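Local coordinates for KLLA0B12012p (Kluyveromyces lactis, PDB 6Y3P), which probably binds ATP and a metal ion through its C-terminal ATP-grasp domain of the tubulin-tyrosine ligase family, and partners the mRNA decapping enzyme Dcp2, at residues Thr17-Gly22 / Phe352-Asp357; Phe230-Met235 / Asp364-Asp369. All coordinates share one frame; numbering follows the deposited sequence.

Interaction 1: Thr17-Gly22 / Phe352-Asp357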
loop_
_atom_site.group_PDB
_atom_site.type_symbol
_atom_site.label_atom_id
_atom_site.label_comp_id
_atom_site.label_asym_id
_atom_site.label_seq_id
_atom_site.Cartn_x
_atom_site.Cartn_y
_atom_site.Cartn_z
ATOM N N THR A 17 -10.018 -11.769 19.608
ATOM C CA THR A 17 -8.819 -11.123 20.124
ATOM C C THR A 17 -8.331 -10.024 19.192
ATOM O O THR A 17 -7.560 -9.169 19.639
ATOM C CB THR A 17 -7.688 -12.123 20.401
ATOM O OG1 THR A 17 -7.626 -13.117 19.376
ATOM C CG2 THR A 17 -7.797 -12.751 21.773
ATOM N N GLU A 18 -8.740 -10.052 17.898
ATOM C CA GLU A 18 -8.323 -9.043 16.917
ATOM C C GLU A 18 -8.907 -7.658 17.192
ATOM O O GLU A 18 -10.086 -7.514 17.551
ATOM C CB GLU A 18 -8.598 -9.484 15.469
ATOM C CG GLU A 18 -7.430 -10.206 14.813
ATOM C CD GLU A 18 -7.679 -10.754 13.416
ATOM O OE1 GLU A 18 -8.279 -10.040 12.572
ATOM O OE2 GLU A 18 -7.217 -11.887 13.148
ATOM N N TYR A 19 -8.052 -6.642 17.022
ATOM C CA TYR A 19 -8.316 -5.214 17.220
ATOM C C TYR A 19 -9.619 -4.708 16.563
ATOM O O TYR A 19 -10.355 -3.929 17.180
ATOM C CB TYR A 19 -7.091 -4.403 16.713
ATOM C CG TYR A 19 -7.127 -2.929 17.055
ATOM C CD1 TYR A 19 -6.825 -2.484 18.340
ATOM C CD2 TYR A 19 -7.449 -1.975 16.090
ATOM C CE1 TYR A 19 -6.878 -1.131 18.665
ATOM C CE2 TYR A 19 -7.501 -0.618 16.403
ATOM C CZ TYR A 19 -7.204 -0.200 17.691
ATOM O OH TYR A 19 -7.245 1.134 18.008
ATOM N N ILE A 20 -9.905 -5.173 15.329
ATOM C CA ILE A 20 -11.057 -4.734 14.518
ATOM C C ILE A 20 -12.403 -5.438 14.825
ATOM O O ILE A 20 -13.420 -5.017 14.265
ATOM C CB ILE A 20 -10.696 -4.835 13.011
ATOM C CG1 ILE A 20 -10.390 -6.309 12.579
ATOM C CG2 ILE A 20 -9.504 -3.912 12.712
ATOM C CD1 ILE A 20 -10.352 -6.561 11.071
ATOM N N TYR A 21 -12.424 -6.477 15.704
ATOM C CA TYR A 21 -13.637 -7.247 16.033
ATOM C C TYR A 21 -14.766 -6.385 16.652
ATOM O O TYR A 21 -15.872 -6.367 16.105
ATOM C CB TYR A 21 -13.312 -8.478 16.900
ATOM C CG TYR A 21 -14.528 -9.322 17.231
ATOM C CD1 TYR A 21 -14.930 -10.362 16.396
ATOM C CD2 TYR A 21 -15.269 -9.088 18.385
ATOM C CE1 TYR A 21 -16.061 -11.125 16.688
ATOM C CE2 TYR A 21 -16.391 -9.850 18.693
ATOM C CZ TYR A 21 -16.775 -10.878 17.852
ATOM O OH TYR A 21 -17.882 -11.625 18.189
ATOM N N GLY A 22 -14.480 -5.717 17.777
ATOM C CA GLY A 22 -15.402 -4.813 18.459
ATOM C C GLY A 22 -15.949 -3.763 17.509
ATOM O O GLY A 22 -17.175 -3.709 17.317
ATOM N N PHE A 352 -4.245 -3.487 11.440
ATOM C CA PHE A 352 -4.989 -2.319 11.883
ATOM C C PHE A 352 -4.711 -2.035 13.369
ATOM O O PHE A 352 -5.089 -0.967 13.841
ATOM C CB PHE A 352 -6.502 -2.515 11.651
ATOM C CG PHE A 352 -6.928 -2.666 10.207
ATOM C CD1 PHE A 352 -7.103 -1.548 9.392
ATOM C CD2 PHE A 352 -7.190 -3.924 9.668
ATOM C CE1 PHE A 352 -7.499 -1.693 8.057
ATOM C CE2 PHE A 352 -7.567 -4.065 8.331
ATOM C CZ PHE A 352 -7.727 -2.952 7.538
ATOM N N LYS A 353 -4.055 -2.980 14.100
ATOM C CA LYS A 353 -3.777 -2.828 15.540
ATOM C C LYS A 353 -2.972 -1.553 15.909
ATOM O O LYS A 353 -1.885 -1.324 15.373
ATOM C CB LYS A 353 -3.113 -4.077 16.147
ATOM C CG LYS A 353 -3.301 -4.115 17.661
ATOM C CD LYS A 353 -2.423 -5.112 18.387
ATOM C CE LYS A 353 -1.940 -4.596 19.736
ATOM N NZ LYS A 353 -2.976 -3.857 20.525
ATOM N N GLN A 354 -3.552 -0.739 16.828
ATOM C CA GLN A 354 -3.008 0.525 17.358
ATOM C C GLN A 354 -3.194 0.611 18.888
ATOM O O GLN A 354 -3.820 -0.255 19.506
ATOM C CB GLN A 354 -3.683 1.781 16.710
ATOM C CG GLN A 354 -3.909 1.799 15.187
ATOM C CD GLN A 354 -2.667 1.679 14.324
ATOM O OE1 GLN A 354 -1.552 2.056 14.712
ATOM N NE2 GLN A 354 -2.851 1.159 13.108
ATOM N N THR A 355 -2.655 1.673 19.488
ATOM C CA THR A 355 -2.786 1.930 20.915
ATOM C C THR A 355 -3.256 3.370 21.085
ATOM O O THR A 355 -2.911 4.240 20.268
ATOM C CB THR A 355 -1.503 1.499 21.681
ATOM O OG1 THR A 355 -1.876 0.807 22.875
ATOM C CG2 THR A 355 -0.525 2.658 21.980
ATOM N N GLY A 356 -4.082 3.595 22.101
ATOM C CA GLY A 356 -4.621 4.919 22.369
ATOM C C GLY A 356 -6.052 5.082 21.914
ATOM O O GLY A 356 -6.548 4.285 21.118
ATOM N N ASP A 357 -6.721 6.118 22.434
ATOM C CA ASP A 357 -8.125 6.439 22.179
ATOM C C ASP A 357 -8.334 7.099 20.849
ATOM O O ASP A 357 -9.320 6.791 20.171
ATOM C CB ASP A 357 -8.664 7.365 23.281
ATOM C CG ASP A 357 -8.932 6.649 24.574
ATOM O OD1 ASP A 357 -10.046 6.107 24.727
ATOM O OD2 ASP A 357 -8.014 6.603 25.425
#
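In this ATP-grasp domain of the tubulin-tyrosine ligase family, the turn that leads from strand 8-12 of the N-terminal parallel sheet into helix 21-31 meets the loop joining strand 341-347 to helix 357-375. E18 to Y21 form a type I beta turn, closed by Y21 N to E18 O at 3.2 Å, and its two central residues, Y19 and I20, make the contact. With CG anti to the backbone N (chi1 -171°), the Y19 ring reaches across the loop backbone of F352 to Q354. K353 CA makes a CH-pi contact over one ring face, 4.1 Å from the centroid, and Q354 N stands above the centre of that same face, so this face of the ring lies on loop main chain. K353 CG meets Y19 CB at 3.9 Å where the two side chains cross at about a right angle. Two carbonyls also approach ring carbons: Q354 O lies 3.3 Å from Y19 CE1, and F352 O is near CD2. The Q354 chain bends at chi2, bringing NE2 to F352 O at 3.2 Å in a weak, bent hydrogen bond (126° at the hydrogen), and Q354 CB remains near Y19 OH. K360 and I363 of helix 357-375 also touch Y19, while a sulfate ion, probably from the crystallisation liquor, lies about 6 Å from its side chain. The apolar contact is carried by I20 and F352, both buried. F352 has CG anti to its carbonyl carbon (chi1 -63°), and its ring also meets Y220 and, edge-to-face, F367. I20 CG2 presses on the root of the F352 side chain, 3.5 Å from CB.

Interaction 2: Phe230-Met235 / Asp364-Asp369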
loop_
_atom_site.group_PDB
_atom_site.type_symbol
_atom_site.label_atom_id
_atom_site.label_comp_id
_atom_site.label_asym_id
_atom_site.label_seq_id
_atom_site.Cartn_x
_atom_site.Cartn_y
_atom_site.Cartn_z
ATOM N N PHE A 230 -12.526 4.048 -2.601
ATOM C CA PHE A 230 -12.730 4.976 -1.515
ATOM C C PHE A 230 -11.463 5.145 -0.722
ATOM O O PHE A 230 -10.881 4.168 -0.243
ATOM C CB PHE A 230 -13.843 4.477 -0.596
ATOM C CG PHE A 230 -15.196 4.356 -1.244
ATOM C CD1 PHE A 230 -16.060 5.443 -1.293
ATOM C CD2 PHE A 230 -15.618 3.150 -1.788
ATOM C CE1 PHE A 230 -17.315 5.328 -1.879
ATOM C CE2 PHE A 230 -16.877 3.035 -2.364
ATOM C CZ PHE A 230 -17.713 4.127 -2.413
ATOM N N VAL A 231 -11.021 6.389 -0.599
ATOM C CA VAL A 231 -9.847 6.718 0.195
ATOM C C VAL A 231 -10.342 7.267 1.533
ATOM O O VAL A 231 -11.232 8.112 1.582
ATOM C CB VAL A 231 -8.907 7.691 -0.552
ATOM C CG1 VAL A 231 -7.802 8.209 0.354
ATOM C CG2 VAL A 231 -8.314 7.041 -1.800
ATOM N N TYR A 232 -9.801 6.728 2.615
ATOM C CA TYR A 232 -10.079 7.155 3.978
ATOM C C TYR A 232 -9.107 8.318 4.308
ATOM O O TYR A 232 -7.887 8.123 4.333
ATOM C CB TYR A 232 -9.918 5.969 4.952
ATOM C CG TYR A 232 -10.364 6.299 6.355
ATOM C CD1 TYR A 232 -11.575 6.955 6.591
ATOM C CD2 TYR A 232 -9.590 5.946 7.450
ATOM C CE1 TYR A 232 -11.984 7.280 7.885
ATOM C CE2 TYR A 232 -9.995 6.255 8.750
ATOM C CZ TYR A 232 -11.194 6.920 8.960
ATOM O OH TYR A 232 -11.598 7.199 10.236
ATOM N N ASP A 233 -9.660 9.529 4.494
ATOM C CA ASP A 233 -8.896 10.764 4.722
ATOM C C ASP A 233 -8.260 10.913 6.105
ATOM O O ASP A 233 -7.507 11.857 6.295
ATOM C CB ASP A 233 -9.732 12.018 4.395
ATOM C CG ASP A 233 -9.648 12.408 2.927
ATOM O OD1 ASP A 233 -8.877 11.755 2.180
ATOM O OD2 ASP A 233 -10.350 13.363 2.527
ATOM N N ARG A 234 -8.543 10.012 7.047
ATOM C CA ARG A 234 -7.908 10.048 8.360
ATOM C C ARG A 234 -6.741 9.070 8.235
ATOM O O ARG A 234 -6.916 7.855 8.366
ATOM C CB ARG A 234 -8.898 9.657 9.459
ATOM C CG ARG A 234 -10.110 10.620 9.553
ATOM C CD ARG A 234 -10.928 10.405 10.830
ATOM N NE ARG A 234 -10.124 10.636 12.035
ATOM C CZ ARG A 234 -10.463 10.251 13.257
ATOM N NH1 ARG A 234 -11.618 9.628 13.468
ATOM N NH2 ARG A 234 -9.658 10.498 14.285
ATOM N N MET A 235 -5.588 9.593 7.814
ATOM C CA MET A 235 -4.409 8.787 7.544
ATOM C C MET A 235 -3.414 8.741 8.720
ATOM O O MET A 235 -3.558 9.471 9.702
ATOM C CB MET A 235 -3.738 9.217 6.235
ATOM C CG MET A 235 -4.692 9.763 5.201
ATOM S SD MET A 235 -3.791 10.131 3.682
ATOM C CE MET A 235 -5.168 10.524 2.574
ATOM N N ASP A 364 -12.549 3.083 14.346
ATOM C CA ASP A 364 -14.006 2.970 14.542
ATOM C C ASP A 364 -14.774 3.660 13.414
ATOM O O ASP A 364 -15.772 3.134 12.936
ATOM C CB ASP A 364 -14.421 3.604 15.874
ATOM C CG ASP A 364 -14.216 2.756 17.108
ATOM O OD1 ASP A 364 -13.695 1.627 16.975
ATOM O OD2 ASP A 364 -14.592 3.218 18.213
ATOM N N GLU A 365 -14.302 4.830 12.991
ATOM C CA GLU A 365 -14.924 5.615 11.936
ATOM C C GLU A 365 -14.653 4.969 10.582
ATOM O O GLU A 365 -15.480 5.090 9.679
ATOM C CB GLU A 365 -14.391 7.056 11.982
ATOM C CG GLU A 365 -15.056 7.970 10.967
ATOM C CD GLU A 365 -14.490 9.364 10.824
ATOM O OE1 GLU A 365 -13.988 9.916 11.830
ATOM O OE2 GLU A 365 -14.601 9.924 9.710
ATOM N N LEU A 366 -13.506 4.271 10.446
ATOM C CA LEU A 366 -13.158 3.591 9.210
ATOM C C LEU A 366 -14.155 2.468 8.931
ATOM O O LEU A 366 -14.718 2.425 7.830
ATOM C CB LEU A 366 -11.704 3.057 9.239
ATOM C CG LEU A 366 -11.315 1.932 8.233
ATOM C CD1 LEU A 366 -11.387 2.391 6.783
ATOM C CD2 LEU A 366 -9.956 1.371 8.546
ATOM N N PHE A 367 -14.362 1.565 9.920
ATOM C CA PHE A 367 -15.248 0.401 9.782
ATOM C C PHE A 367 -16.705 0.805 9.766
ATOM O O PHE A 367 -17.478 0.149 9.094
ATOM C CB PHE A 367 -14.927 -0.702 10.797
ATOM C CG PHE A 367 -13.595 -1.320 10.454
ATOM C CD1 PHE A 367 -13.477 -2.221 9.399
ATOM C CD2 PHE A 367 -12.434 -0.925 11.114
ATOM C CE1 PHE A 367 -12.231 -2.741 9.036
ATOM C CE2 PHE A 367 -11.182 -1.434 10.738
ATOM C CZ PHE A 367 -11.094 -2.360 9.724
ATOM N N ASP A 368 -17.046 1.959 10.354
ATOM C CA ASP A 368 -18.379 2.540 10.285
ATOM C C ASP A 368 -18.714 2.898 8.818
ATOM O O ASP A 368 -19.776 2.531 8.328
ATOM C CB ASP A 368 -18.452 3.789 11.172
ATOM C CG ASP A 368 -19.878 4.154 11.493
ATOM O OD1 ASP A 368 -20.502 3.442 12.330
ATOM O OD2 ASP A 368 -20.422 5.068 10.824
ATOM N N ASP A 369 -17.765 3.550 8.110
ATOM C CA ASP A 369 -17.895 3.962 6.717
ATOM C C ASP A 369 -17.935 2.794 5.772
ATOM O O ASP A 369 -18.747 2.802 4.848
ATOM C CB ASP A 369 -16.765 4.916 6.334
ATOM C CG ASP A 369 -16.776 6.247 7.080
ATOM O OD1 ASP A 369 -17.866 6.662 7.547
ATOM O OD2 ASP A 369 -15.692 6.880 7.191
#
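Y232 and L366 make the apolar heart of this contact, with an ion pair between R234 and E365 beside it. The tyrosine ring extends from the strand with CG anti to the backbone N (chi1 -173°), and L366 CB sits over one face, 4.0 Å from the centroid, in a CH-pi contact offset toward the rim. Over the opposite face lies R234 N, so the ring is held between the helix and its own chain two residues on. Its tip slides in beside the helix backbone: Y232 OH is 3.3 Å from E365 CB, and its hydrogen bond goes to the carbonyl of L362, one turn earlier. D369 OD2 approaches Y232 CE1 at 3.8 Å. E365, extended with CG anti to the backbone N, offers OE1 to R234 NH1 at 2.9 Å (146° at the hydrogen); the donor comes from above the carboxylate plane, and guanidinium and carboxylate are turned 40° apart. The arrangement is a helix packed on an antiparallel sheet: residues 364-369 of helix 357-375 run nearly antiparallel to residues 230-232 of strand 228-239, the local axes 10.5 Å apart at closest approach. In the next shell, the guanidinium has two further partners: E281 in a salt bridge to NE, and N361 OD1, which shares NH1 with E365; the two carboxylates probably help to stabilise its positive charge. Backbone bonding of Y232 to Y220 of strand 215-224 fixes the root of the ring, and R26 forms a salt bridge with D364 on the helix.

Helix 357-375 ties the two contacts together. The loop leading into it supplies the 352-357 side of interaction 1, and its middle supplies residues 364-369 of interaction 2; the centres lie about 14 Å apart. Along the chain the segments alternate, 17-22, 230-235, 352-357, 364-369, so the pairings cross. They meet directly: I20 CG2 is 3.6 Å from F367 CE2, and F352 CE1 is 4.0 Å from L366 CD2. The turn before helix 21-31 and strand 228-239 pack on different residues of the helix, so that the regions of the N-terminal parallel sheet and the six-stranded antiparallel sheet are joined through it.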